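Side-chain contacts in dITP/XTP pyrophosphatase (Staphylococcus aureus, PDB 4BNQ), which probably hydrolyses non-canonical purine nucleoside triphosphates such as XTP, dITP and ITP to their monophosphates, cleansing the nucleotide pool: residues K18-D23 with N180-L185; E47-K52 with V116-M121; K162-L167 with G173-R178. All coordinates share one frame; numbering follows the deposited sequence.

Contact 1 of 3, residues K18-D23 with N180-L185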
ATOM      1  N   LYS A  18     -15.660  -0.940  -9.322  1.00 26.23           N
ATOM      2  CA  LYS A  18     -16.821  -1.734  -8.923  1.00 32.06           C
ATOM      3  C   LYS A  18     -16.388  -2.945  -8.096  1.00 31.17           C
ATOM      4  O   LYS A  18     -17.032  -3.273  -7.101  1.00 26.23           O
ATOM      5  CB  LYS A  18     -17.677  -2.143 -10.131  1.00 28.33           C
ATOM      6  CG  LYS A  18     -18.543  -0.993 -10.647  1.00 35.26           C
ATOM      7  CD  LYS A  18     -19.374  -1.376 -11.875  1.00 37.06           C
ATOM      8  CE  LYS A  18     -18.484  -1.749 -13.035  1.00 44.52           C
ATOM      9  NZ  LYS A  18     -19.245  -2.050 -14.289  1.00 55.97           N
ATOM     10  N   VAL A  19     -15.285  -3.577  -8.504  1.00 28.55           N
ATOM     11  CA  VAL A  19     -14.660  -4.651  -7.733  1.00 27.82           C
ATOM     12  C   VAL A  19     -14.246  -4.187  -6.335  1.00 29.68           C
ATOM     13  O   VAL A  19     -14.501  -4.867  -5.344  1.00 29.36           O
ATOM     14  CB  VAL A  19     -13.415  -5.193  -8.448  1.00 28.69           C
ATOM     15  CG1 VAL A  19     -12.685  -6.236  -7.553  1.00 27.03           C
ATOM     16  CG2 VAL A  19     -13.802  -5.786  -9.806  1.00 23.96           C
ATOM     17  N   ILE A  20     -13.641  -3.006  -6.270  1.00 25.54           N
ATOM     18  CA  ILE A  20     -13.074  -2.454  -5.038  1.00 28.02           C
ATOM     19  C   ILE A  20     -14.115  -1.856  -4.081  1.00 29.43           C
ATOM     20  O   ILE A  20     -13.867  -1.748  -2.890  1.00 32.43           O
ATOM     21  CB  ILE A  20     -12.009  -1.385  -5.399  1.00 33.11           C
ATOM     22  CG1 ILE A  20     -10.732  -2.058  -5.891  1.00 30.41           C
ATOM     23  CG2 ILE A  20     -11.642  -0.511  -4.221  1.00 34.90           C
ATOM     24  CD1 ILE A  20      -9.873  -1.096  -6.706  1.00 33.85           C
ATOM     25  N   PHE A  21     -15.280  -1.465  -4.595  1.00 27.91           N
ATOM     26  CA  PHE A  21     -16.377  -0.997  -3.741  1.00 29.00           C
ATOM     27  C   PHE A  21     -17.599  -1.887  -3.918  1.00 32.08           C
ATOM     28  O   PHE A  21     -18.595  -1.431  -4.480  1.00 30.76           O
ATOM     29  CB  PHE A  21     -16.826   0.408  -4.147  1.00 34.85           C
ATOM     30  CG  PHE A  21     -15.823   1.504  -3.882  1.00 34.12           C
ATOM     31  CD1 PHE A  21     -15.572   1.957  -2.594  1.00 35.51           C
ATOM     32  CD2 PHE A  21     -15.183   2.131  -4.932  1.00 29.24           C
ATOM     33  CE1 PHE A  21     -14.671   2.998  -2.364  1.00 33.76           C
ATOM     34  CE2 PHE A  21     -14.283   3.173  -4.705  1.00 32.35           C
ATOM     35  CZ  PHE A  21     -14.033   3.608  -3.429  1.00 29.82           C
ATOM     36  N   PRO A  22     -17.541  -3.152  -3.456  1.00 34.72           N
ATOM     37  CA  PRO A  22     -18.682  -4.040  -3.729  1.00 33.59           C
ATOM     38  C   PRO A  22     -19.916  -3.642  -2.931  1.00 34.24           C
ATOM     39  O   PRO A  22     -21.020  -4.029  -3.301  1.00 34.18           O
ATOM     40  CB  PRO A  22     -18.174  -5.422  -3.298  1.00 31.14           C
ATOM     41  CG  PRO A  22     -17.104  -5.133  -2.277  1.00 28.02           C
ATOM     42  CD  PRO A  22     -16.467  -3.830  -2.703  1.00 32.87           C
ATOM     43  N   ASP A  23     -19.729  -2.875  -1.860  1.00 34.56           N
ATOM     44  CA  ASP A  23     -20.858  -2.431  -1.053  1.00 39.79           C
ATOM     45  C   ASP A  23     -21.466  -1.128  -1.570  1.00 46.51           C
ATOM     46  O   ASP A  23     -22.431  -0.619  -1.001  1.00 47.98           O
ATOM     47  CB  ASP A  23     -20.453  -2.273   0.419  1.00 44.68           C
ATOM     48  CG  ASP A  23     -20.229  -3.614   1.114  1.00 54.81           C
ATOM     49  OD1 ASP A  23     -20.821  -4.627   0.670  1.00 49.12           O
ATOM     50  OD2 ASP A  23     -19.458  -3.657   2.102  1.00 55.73           O
ATOM     51  N   ASN A 180      -4.538   0.246  -3.735  1.00 23.78           N
ATOM     52  CA  ASN A 180      -3.748   0.846  -2.659  1.00 26.73           C
ATOM     53  C   ASN A 180      -4.150   2.284  -2.369  1.00 28.19           C
ATOM     54  O   ASN A 180      -4.182   2.688  -1.216  1.00 29.50           O
ATOM     55  CB  ASN A 180      -2.245   0.776  -2.957  1.00 26.78           C
ATOM     56  CG  ASN A 180      -1.687  -0.609  -2.756  1.00 27.96           C
ATOM     57  OD1 ASN A 180      -2.263  -1.414  -2.029  1.00 30.46           O
ATOM     58  ND2 ASN A 180      -0.570  -0.903  -3.407  1.00 28.93           N
ATOM     59  N   ALA A 181      -4.445   3.052  -3.415  1.00 25.58           N
ATOM     60  CA  ALA A 181      -4.911   4.418  -3.243  1.00 23.95           C
ATOM     61  C   ALA A 181      -6.253   4.449  -2.541  1.00 23.88           C
ATOM     62  O   ALA A 181      -6.495   5.301  -1.692  1.00 25.27           O
ATOM     63  CB  ALA A 181      -5.039   5.097  -4.584  1.00 24.73           C
ATOM     64  N   ILE A 182      -7.143   3.545  -2.931  1.00 21.04           N
ATOM     65  CA  ILE A 182      -8.483   3.529  -2.373  1.00 25.60           C
ATOM     66  C   ILE A 182      -8.450   3.122  -0.895  1.00 29.14           C
ATOM     67  O   ILE A 182      -9.289   3.581  -0.124  1.00 30.88           O
ATOM     68  CB  ILE A 182      -9.422   2.596  -3.162  1.00 24.79           C
ATOM     69  CG1 ILE A 182      -9.698   3.168  -4.543  1.00 22.05           C
ATOM     70  CG2 ILE A 182     -10.756   2.426  -2.442  1.00 28.86           C
ATOM     71  CD1 ILE A 182     -10.515   4.457  -4.529  1.00 29.89           C
ATOM     72  N   ASN A 183      -7.475   2.297  -0.500  1.00 23.68           N
ATOM     73  CA  ASN A 183      -7.334   1.888   0.912  1.00 29.46           C
ATOM     74  C   ASN A 183      -7.078   3.094   1.800  1.00 29.70           C
ATOM     75  O   ASN A 183      -7.632   3.195   2.899  1.00 30.04           O
ATOM     76  CB  ASN A 183      -6.216   0.852   1.111  1.00 25.15           C
ATOM     77  CG  ASN A 183      -6.616  -0.547   0.665  1.00 27.10           C
ATOM     78  OD1 ASN A 183      -7.806  -0.866   0.551  1.00 28.35           O
ATOM     79  ND2 ASN A 183      -5.615  -1.396   0.422  1.00 26.31           N
ATOM     80  N   LEU A 184      -6.252   4.012   1.307  1.00 24.59           N
ATOM     81  CA  LEU A 184      -6.014   5.275   1.995  1.00 28.73           C
ATOM     82  C   LEU A 184      -7.295   6.109   2.014  1.00 31.42           C
ATOM     83  O   LEU A 184      -7.596   6.771   3.015  1.00 30.65           O
ATOM     84  CB  LEU A 184      -4.873   6.062   1.341  1.00 26.95           C
ATOM     85  CG  LEU A 184      -3.462   5.458   1.395  1.00 33.11           C
ATOM     86  CD1 LEU A 184      -2.534   6.145   0.374  1.00 28.74           C
ATOM     87  CD2 LEU A 184      -2.885   5.567   2.803  1.00 29.26           C
ATOM     88  N   LEU A 185      -8.065   6.064   0.926  1.00 27.35           N
ATOM     89  CA  LEU A 185      -9.339   6.796   0.878  1.00 28.72           C
ATOM     90  C   LEU A 185     -10.320   6.233   1.894  1.00 32.11           C
ATOM     91  O   LEU A 185     -10.906   6.982   2.673  1.00 31.57           O
ATOM     92  CB  LEU A 185      -9.979   6.733  -0.511  1.00 26.59           C
ATOM     93  CG  LEU A 185     -11.408   7.299  -0.595  1.00 31.23           C
ATOM     94  CD1 LEU A 185     -11.383   8.801  -0.328  1.00 26.84           C
ATOM     95  CD2 LEU A 185     -12.061   7.019  -1.962  1.00 31.10           C
TER

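Contact 2 of 3, residues E47-K52 with V116-M121. With PO4 (phosphate ion), chain C.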
ATOM      1  N   GLU A  47      -2.392  16.712 -10.026  1.00 33.33           N
ATOM      2  CA  GLU A  47      -3.022  17.879 -10.633  1.00 33.81           C
ATOM      3  C   GLU A  47      -4.112  17.498 -11.618  1.00 30.61           C
ATOM      4  O   GLU A  47      -5.160  18.144 -11.687  1.00 29.25           O
ATOM      5  CB  GLU A  47      -1.962  18.768 -11.297  1.00 34.65           C
ATOM      6  CG  GLU A  47      -1.026  19.419 -10.288  1.00 35.59           C
ATOM      7  CD  GLU A  47       0.052  20.269 -10.930  1.00 41.57           C
ATOM      8  OE1 GLU A  47       0.024  20.455 -12.168  1.00 42.76           O
ATOM      9  OE2 GLU A  47       0.938  20.748 -10.192  1.00 45.92           O
ATOM     10  N   ASN A  48      -3.874  16.446 -12.388  1.00 30.65           N
ATOM     11  CA  ASN A  48      -4.888  15.995 -13.335  1.00 31.05           C
ATOM     12  C   ASN A  48      -6.128  15.436 -12.628  1.00 30.27           C
ATOM     13  O   ASN A  48      -7.251  15.701 -13.049  1.00 25.33           O
ATOM     14  CB  ASN A  48      -4.297  14.990 -14.320  1.00 28.17           C
ATOM     15  CG  ASN A  48      -3.460  15.661 -15.379  1.00 40.92           C
ATOM     16  OD1 ASN A  48      -3.700  16.820 -15.721  1.00 39.11           O
ATOM     17  ND2 ASN A  48      -2.472  14.944 -15.906  1.00 43.96           N
ATOM     18  N   ALA A  49      -5.917  14.680 -11.550  1.00 29.93           N
ATOM     19  CA  ALA A  49      -7.030  14.136 -10.767  1.00 26.67           C
ATOM     20  C   ALA A  49      -7.877  15.245 -10.116  1.00 24.95           C
ATOM     21  O   ALA A  49      -9.101  15.203 -10.156  1.00 25.94           O
ATOM     22  CB  ALA A  49      -6.510  13.175  -9.709  1.00 23.28           C
ATOM     23  N   ILE A  50      -7.216  16.230  -9.520  1.00 26.09           N
ATOM     24  CA  ILE A  50      -7.897  17.364  -8.915  1.00 25.38           C
ATOM     25  C   ILE A  50      -8.758  18.115  -9.936  1.00 28.42           C
ATOM     26  O   ILE A  50      -9.891  18.506  -9.646  1.00 27.38           O
ATOM     27  CB  ILE A  50      -6.884  18.343  -8.286  1.00 27.43           C
ATOM     28  CG1 ILE A  50      -6.238  17.710  -7.046  1.00 25.00           C
ATOM     29  CG2 ILE A  50      -7.562  19.664  -7.929  1.00 26.27           C
ATOM     30  CD1 ILE A  50      -5.196  18.596  -6.366  1.00 28.84           C
ATOM     31  N   LEU A  51      -8.229  18.313 -11.135  1.00 24.15           N
ATOM     32  CA  LEU A  51      -8.982  19.029 -12.152  1.00 29.63           C
ATOM     33  C   LEU A  51     -10.259  18.251 -12.472  1.00 27.43           C
ATOM     34  O   LEU A  51     -11.334  18.830 -12.616  1.00 28.56           O
ATOM     35  CB  LEU A  51      -8.128  19.252 -13.420  1.00 28.22           C
ATOM     36  CG  LEU A  51      -6.969  20.261 -13.366  1.00 27.26           C
ATOM     37  CD1 LEU A  51      -6.026  20.061 -14.554  1.00 27.44           C
ATOM     38  CD2 LEU A  51      -7.485  21.692 -13.364  1.00 29.71           C
ATOM     39  N   LYS A  52     -10.161  16.932 -12.563  1.00 26.56           N
ATOM     40  CA  LYS A  52     -11.349  16.158 -12.913  1.00 25.48           C
ATOM     41  C   LYS A  52     -12.380  16.132 -11.791  1.00 26.28           C
ATOM     42  O   LYS A  52     -13.561  16.368 -12.046  1.00 23.71           O
ATOM     43  CB  LYS A  52     -10.984  14.753 -13.421  1.00 25.69           C
ATOM     44  CG  LYS A  52     -10.325  14.775 -14.831  1.00 30.33           C
ATOM     45  CD  LYS A  52      -9.849  13.393 -15.303  1.00 27.24           C
ATOM     46  CE  LYS A  52      -8.650  12.911 -14.499  1.00 27.64           C
ATOM     47  NZ  LYS A  52      -7.976  11.750 -15.139  1.00 26.43           N
ATOM     48  N   VAL A 116       1.204   3.807 -11.007  1.00 26.93           N
ATOM     49  CA  VAL A 116       0.882   4.848 -10.043  1.00 26.18           C
ATOM     50  C   VAL A 116      -0.583   5.268 -10.173  1.00 28.08           C
ATOM     51  O   VAL A 116      -1.081   5.423 -11.278  1.00 27.67           O
ATOM     52  CB  VAL A 116       1.823   6.062 -10.218  1.00 27.63           C
ATOM     53  CG1 VAL A 116       1.429   7.183  -9.282  1.00 25.84           C
ATOM     54  CG2 VAL A 116       3.280   5.644  -9.955  1.00 28.17           C
ATOM     55  N   CYS A 117      -1.279   5.410  -9.047  1.00 28.27           N
ATOM     56  CA  CYS A 117      -2.658   5.877  -9.055  1.00 24.33           C
ATOM     57  C   CYS A 117      -2.888   6.949  -8.001  1.00 27.55           C
ATOM     58  O   CYS A 117      -2.646   6.717  -6.808  1.00 28.62           O
ATOM     59  CB  CYS A 117      -3.634   4.734  -8.807  1.00 24.58           C
ATOM     60  SG  CYS A 117      -5.317   5.357  -8.439  1.00 27.72           S
ATOM     61  N   VAL A 118      -3.348   8.116  -8.447  1.00 27.23           N
ATOM     62  CA  VAL A 118      -3.773   9.166  -7.532  1.00 27.94           C
ATOM     63  C   VAL A 118      -5.281   9.376  -7.613  1.00 24.90           C
ATOM     64  O   VAL A 118      -5.816   9.646  -8.678  1.00 24.27           O
ATOM     65  CB  VAL A 118      -3.089  10.499  -7.813  1.00 25.30           C
ATOM     66  CG1 VAL A 118      -3.676  11.577  -6.902  1.00 25.33           C
ATOM     67  CG2 VAL A 118      -1.581  10.374  -7.608  1.00 27.71           C
ATOM     68  N   ILE A 119      -5.952   9.235  -6.472  1.00 28.34           N
ATOM     69  CA  ILE A 119      -7.395   9.438  -6.352  1.00 24.95           C
ATOM     70  C   ILE A 119      -7.618  10.790  -5.683  1.00 28.72           C
ATOM     71  O   ILE A 119      -7.055  11.039  -4.620  1.00 32.54           O
ATOM     72  CB  ILE A 119      -8.011   8.360  -5.443  1.00 28.20           C
ATOM     73  CG1 ILE A 119      -7.839   6.967  -6.056  1.00 29.82           C
ATOM     74  CG2 ILE A 119      -9.496   8.616  -5.183  1.00 23.97           C
ATOM     75  CD1 ILE A 119      -8.659   6.718  -7.321  1.00 24.80           C
ATOM     76  N   SER A 120      -8.417  11.674  -6.275  1.00 26.25           N
ATOM     77  CA  SER A 120      -8.796  12.886  -5.550  1.00 26.82           C
ATOM     78  C   SER A 120     -10.292  12.928  -5.239  1.00 27.27           C
ATOM     79  O   SER A 120     -11.119  12.593  -6.091  1.00 31.01           O
ATOM     80  CB  SER A 120      -8.375  14.148  -6.299  1.00 26.48           C
ATOM     81  OG  SER A 120      -9.170  14.323  -7.443  1.00 31.49           O
ATOM     82  N   MET A 121     -10.635  13.339  -4.023  1.00 25.47           N
ATOM     83  CA  MET A 121     -12.036  13.492  -3.637  1.00 27.65           C
ATOM     84  C   MET A 121     -12.384  14.975  -3.545  1.00 30.41           C
ATOM     85  O   MET A 121     -11.655  15.762  -2.944  1.00 29.14           O
ATOM     86  CB  MET A 121     -12.301  12.800  -2.297  1.00 29.45           C
ATOM     87  CG  MET A 121     -13.739  12.925  -1.791  1.00 29.84           C
ATOM     88  SD  MET A 121     -14.065  11.914  -0.302  1.00 19.09           S
ATOM     89  CE  MET A 121     -15.127  10.749  -1.090  1.00 27.27           C
TER
HETATM   90  P   PO4 C 800      -9.854   9.434 -17.145  1.00 32.85           P
HETATM   91  O1  PO4 C 800     -10.016   8.877 -15.730  1.00 29.65           O
HETATM   92  O2  PO4 C 800      -9.128   8.427 -18.005  1.00 35.86           O
HETATM   93  O3  PO4 C 800      -9.025  10.705 -17.075  1.00 37.39           O
HETATM   94  O4  PO4 C 800     -11.197   9.744 -17.742  1.00 29.01           O

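Contact 3 of 3, residues K162-L167 with G173-R178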
ATOM      1  N   LYS A 162       2.804 -13.171 -12.687  1.00 25.11           N
ATOM      2  CA  LYS A 162       1.767 -12.949 -13.698  1.00 25.79           C
ATOM      3  C   LYS A 162       1.756 -11.489 -14.124  1.00 24.09           C
ATOM      4  O   LYS A 162       2.227 -10.624 -13.384  1.00 24.73           O
ATOM      5  CB  LYS A 162       0.381 -13.332 -13.155  1.00 28.01           C
ATOM      6  CG  LYS A 162       0.113 -14.834 -13.061  1.00 28.85           C
ATOM      7  CD  LYS A 162      -1.344 -15.104 -12.721  1.00 30.23           C
ATOM      8  CE  LYS A 162      -1.543 -16.498 -12.137  1.00 45.34           C
ATOM      9  NZ  LYS A 162      -0.873 -17.528 -12.967  1.00 49.97           N
ATOM     10  N   THR A 163       1.244 -11.207 -15.320  1.00 22.93           N
ATOM     11  CA  THR A 163       0.991  -9.815 -15.680  1.00 25.01           C
ATOM     12  C   THR A 163      -0.356  -9.396 -15.108  1.00 25.29           C
ATOM     13  O   THR A 163      -1.203 -10.239 -14.835  1.00 21.20           O
ATOM     14  CB  THR A 163       0.959  -9.568 -17.192  1.00 23.60           C
ATOM     15  OG1 THR A 163      -0.187 -10.221 -17.756  1.00 23.69           O
ATOM     16  CG2 THR A 163       2.246 -10.059 -17.871  1.00 21.73           C
ATOM     17  N   MET A 164      -0.549  -8.089 -14.960  1.00 26.81           N
ATOM     18  CA  MET A 164      -1.792  -7.537 -14.471  1.00 24.84           C
ATOM     19  C   MET A 164      -2.965  -8.094 -15.295  1.00 26.64           C
ATOM     20  O   MET A 164      -3.981  -8.470 -14.723  1.00 23.67           O
ATOM     21  CB  MET A 164      -1.712  -6.002 -14.519  1.00 26.70           C
ATOM     22  CG  MET A 164      -2.450  -5.244 -13.407  1.00 30.89           C
ATOM     23  SD  MET A 164      -1.983  -5.575 -11.693  1.00 26.19           S
ATOM     24  CE  MET A 164      -0.997  -4.118 -11.376  1.00 28.37           C
ATOM     25  N   ALA A 165      -2.818  -8.216 -16.616  1.00 24.34           N
ATOM     26  CA  ALA A 165      -3.929  -8.740 -17.445  1.00 25.81           C
ATOM     27  C   ALA A 165      -4.202 -10.239 -17.263  1.00 27.49           C
ATOM     28  O   ALA A 165      -5.232 -10.766 -17.697  1.00 27.16           O
ATOM     29  CB  ALA A 165      -3.727  -8.425 -18.911  1.00 19.03           C
ATOM     30  N   GLN A 166      -3.284 -10.942 -16.632  1.00 23.59           N
ATOM     31  CA  GLN A 166      -3.515 -12.354 -16.408  1.00 24.30           C
ATOM     32  C   GLN A 166      -4.384 -12.591 -15.166  1.00 29.20           C
ATOM     33  O   GLN A 166      -4.982 -13.658 -15.011  1.00 27.49           O
ATOM     34  CB  GLN A 166      -2.186 -13.082 -16.254  1.00 25.92           C
ATOM     35  CG  GLN A 166      -1.470 -13.381 -17.549  1.00 23.68           C
ATOM     36  CD  GLN A 166      -0.174 -14.145 -17.296  1.00 29.31           C
ATOM     37  OE1 GLN A 166       0.880 -13.544 -17.062  1.00 27.05           O
ATOM     38  NE2 GLN A 166      -0.255 -15.480 -17.315  1.00 27.40           N
ATOM     39  N   LEU A 167      -4.442 -11.601 -14.280  1.00 26.82           N
ATOM     40  CA  LEU A 167      -5.150 -11.750 -13.013  1.00 25.26           C
ATOM     41  C   LEU A 167      -6.652 -11.629 -13.242  1.00 28.49           C
ATOM     42  O   LEU A 167      -7.095 -10.871 -14.106  1.00 27.39           O
ATOM     43  CB  LEU A 167      -4.724 -10.652 -12.040  1.00 25.03           C
ATOM     44  CG  LEU A 167      -3.240 -10.506 -11.718  1.00 27.89           C
ATOM     45  CD1 LEU A 167      -3.023  -9.291 -10.811  1.00 24.26           C
ATOM     46  CD2 LEU A 167      -2.707 -11.785 -11.069  1.00 25.41           C
ATOM     47  N   GLY A 173      -7.875  -6.503  -8.057  1.00 25.04           N
ATOM     48  CA  GLY A 173      -8.402  -5.631  -7.028  1.00 25.21           C
ATOM     49  C   GLY A 173      -7.796  -5.792  -5.644  1.00 30.56           C
ATOM     50  O   GLY A 173      -8.026  -4.963  -4.771  1.00 33.72           O
ATOM     51  N   GLN A 174      -7.033  -6.854  -5.428  1.00 26.23           N
ATOM     52  CA  GLN A 174      -6.388  -7.064  -4.141  1.00 29.91           C
ATOM     53  C   GLN A 174      -5.036  -6.360  -4.098  1.00 35.84           C
ATOM     54  O   GLN A 174      -4.518  -6.065  -3.019  1.00 38.89           O
ATOM     55  CB  GLN A 174      -6.167  -8.563  -3.898  1.00 29.17           C
ATOM     56  CG  GLN A 174      -7.433  -9.398  -3.725  1.00 34.48           C
ATOM     57  CD  GLN A 174      -8.273  -8.954  -2.540  1.00 48.20           C
ATOM     58  OE1 GLN A 174      -7.967  -9.275  -1.386  1.00 58.01           O
ATOM     59  NE2 GLN A 174      -9.337  -8.200  -2.818  1.00 49.37           N
ATOM     60  N   ILE A 175      -4.439  -6.122  -5.267  1.00 29.52           N
ATOM     61  CA  ILE A 175      -3.045  -5.682  -5.298  1.00 27.92           C
ATOM     62  C   ILE A 175      -2.706  -4.481  -6.174  1.00 30.50           C
ATOM     63  O   ILE A 175      -1.566  -4.039  -6.177  1.00 32.13           O
ATOM     64  CB  ILE A 175      -2.095  -6.842  -5.677  1.00 28.87           C
ATOM     65  CG1 ILE A 175      -2.448  -7.397  -7.054  1.00 28.07           C
ATOM     66  CG2 ILE A 175      -2.121  -7.947  -4.605  1.00 30.34           C
ATOM     67  CD1 ILE A 175      -1.508  -6.933  -8.131  1.00 33.53           C
ATOM     68  N   SER A 176      -3.671  -3.945  -6.908  1.00 23.61           N
ATOM     69  CA  SER A 176      -3.343  -2.888  -7.852  1.00 25.26           C
ATOM     70  C   SER A 176      -2.996  -1.593  -7.129  1.00 25.60           C
ATOM     71  O   SER A 176      -3.324  -1.410  -5.956  1.00 25.63           O
ATOM     72  CB  SER A 176      -4.501  -2.636  -8.819  1.00 23.81           C
ATOM     73  OG  SER A 176      -5.554  -1.933  -8.157  1.00 25.70           O
ATOM     74  N   HIS A 177      -2.324  -0.705  -7.852  1.00 23.60           N
ATOM     75  CA  HIS A 177      -2.042   0.656  -7.417  1.00 26.55           C
ATOM     76  C   HIS A 177      -3.325   1.415  -7.045  1.00 25.99           C
ATOM     77  O   HIS A 177      -3.333   2.244  -6.127  1.00 25.32           O
ATOM     78  CB  HIS A 177      -1.277   1.394  -8.525  1.00 22.50           C
ATOM     79  CG  HIS A 177      -1.937   1.341  -9.869  1.00 24.62           C
ATOM     80  ND1 HIS A 177      -2.264   0.133 -10.487  1.00 26.84           N
ATOM     81  CD2 HIS A 177      -2.328   2.303 -10.709  1.00 24.92           C
ATOM     82  CE1 HIS A 177      -2.831   0.392 -11.644  1.00 25.45           C
ATOM     83  NE2 HIS A 177      -2.878   1.696 -11.823  1.00 26.23           N
ATOM     84  N   ARG A 178      -4.400   1.119  -7.761  1.00 22.31           N
ATOM     85  CA  ARG A 178      -5.686   1.745  -7.508  1.00 23.92           C
ATOM     86  C   ARG A 178      -6.296   1.178  -6.219  1.00 25.46           C
ATOM     87  O   ARG A 178      -6.897   1.909  -5.454  1.00 26.29           O
ATOM     88  CB  ARG A 178      -6.611   1.523  -8.701  1.00 20.23           C
ATOM     89  CG  ARG A 178      -7.950   2.247  -8.648  1.00 25.29           C
ATOM     90  CD  ARG A 178      -8.431   2.647 -10.064  1.00 25.84           C
ATOM     91  NE  ARG A 178      -7.920   1.750 -11.078  1.00 31.64           N
ATOM     92  CZ  ARG A 178      -7.112   2.094 -12.071  1.00 27.13           C
ATOM     93  NH1 ARG A 178      -6.726   3.356 -12.249  1.00 28.54           N
ATOM     94  NH2 ARG A 178      -6.690   1.152 -12.895  1.00 29.53           N
TER

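Contact 1 of 3, residues K18-D23 with N180-L185
Ile20, in the last turn of helix 11-20, meets Ile182 of helix 177-191 through a pair of methyl groups, Ile20 CG2 lying 3.5 Å from Ile182 CG2. In Ile20 the CG2 branch is anti to the backbone N, with CG1 set anti to the carbonyl carbon (chi1 -75°), and the two side chains meet at a slant. The same methyl of Ile20 also rests near Ile182 CB.

Phe21 is the first residue to leave helical geometry, and the Phe21 and Ile182 side chains meet head-on, each coming from its own side. Here the contact joins the N-terminal unit of the Ham1 fold, helix 11-20 with strands 3-6 and 25-28, to helix 177-191, which lies on the long antiparallel sheet, where Ile182 packs on Ile119 and Leu185 on Met121. The CZ end of the ring stands against two methyls of Ile182, with Phe21 CZ 3.6 Å from Ile182 CG2 and 3.8 Å from Ile182 CD1; CG2 approaches the ring obliquely. Leu185, one turn further along, comes to the ring edge near its plane, Leu185 CD2 being 4.2 Å from Phe21 CZ. Tyr24 makes an edge-to-face contact with the phenyl ring, and Val26 also packs on it. On the helix 177-191 side, Asn183 and Leu184 pack against Leu184 and Asn183 of the second subunit.

Contact 2 of 3, residues E47-K52 with V116-M121
Helix 45-60 lies over strand 112-123 at Ala49 and Ser120, whose CA atoms are 5.6 Å apart, and the short axes of 47-52 and 116-121 run in similar directions, crossing at -32° with a closest approach of 7.4 Å. The small side chains allow this closeness. Ala49 CB points at the strand and sits 3.7 Å from Val118 O, with Val118 CG1 a looser apolar neighbour. Ser120 answers from the strand: its hydroxyl lies between the backbone N and the carbonyl carbon (chi1 71°), which turns OG to the helix backbone. Ser120 OG is 2.9 Å from Ala49 O, at most a weak hydrogen bond; its stronger partner is the hydroxyl of Ser53, one helical turn after Ala49. Ile50 CG1 flanks the serine, 4.2 Å from Ser120 CB. Lys52 bends at chi3 and carries NZ to Asp68, in a salt bridge, and to Asp67 O; a phosphate ion, probably from the crystallisation liquor, lies implausibly close to NZ. Predicted substrate-binding Ser8, Asn9 and Lys13 also hold it, consistent with a phosphate-binding pocket. The helix thus packs on the sheet beside the predicted magnesium and substrate site, sending Lys52 toward Asp68, the predicted proton acceptor on neighbouring strand 64-73.

Contact 3 of 3, residues K162-L167 with G173-R178
Apolar packing carries the contact, and Ile175 CD1 is its focus, touching both Met164 and Leu167. With chi1 at 60°, Ile175 CG1 stands between the backbone N and the carbonyl carbon, and CD1 at its end faces 162-167. Met164 SD lies 3.8 Å from Ile175 CD1, the two chains lying alongside and running in opposing senses. Bends at chi2 (59°) and chi3 fold the methionine chain toward 173-178, so that its methyl, Met164 CE, reaches on to Ser176 CA at 4.4 Å. Leu167 comes to the same isoleucine methyl from another direction: Leu167 CD1 is 3.9 Å from Ile175 CD1, and these side chains run at about a right angle.

In the Ham1 fold, 173-178 makes the turn from helix 169-175 into helix 177-191, and 162-167 packs against it. Ser176 is the N-cap of the second helix, its OG bonded to Arg179 N. His177, stacked with Phe115, and Arg178, held by salt bridges to Asp67 and Asp16, are predicted to bind substrate, as are Asp152 and Lys172 close to Met164.

No hydrogen bond crosses between the segments. Within 162-167, Thr163 N donates to Gln166 OE1 (2.9 Å, nearly straight at 170°), and Gln166 N returns a weak bond to Thr163 OG1 around the 3-10 turn 164-166. Thr163 OG1 is also bonded to Tyr144 O.

How the contacts relate
Helix 177-191 ties the three contacts together: contact 3 lies at its start, contact 1 uses its next turns, and its inner face rests on the strand of contact 2. Ala181 CB is 3.7 Å from Ile119 CG1, and His177 CD2 approaches Cys117 CB at 3.4 Å. Ile20 of contact 1 reaches contact 3 more loosely, with Ile20 CG1 4.1 Å from Gly173 O. The centres of contacts 1 and 2 are about 15 Å apart, those of 1 and 3 about 14 Å, those of 2 and 3 about 20 Å. Asp68 pairs with Lys52 of contact 2, and its neighbour Asp67 with Arg178 of contact 3. The phosphate by Lys52 is also bound by Lys13, on the helix that leads into contact 1.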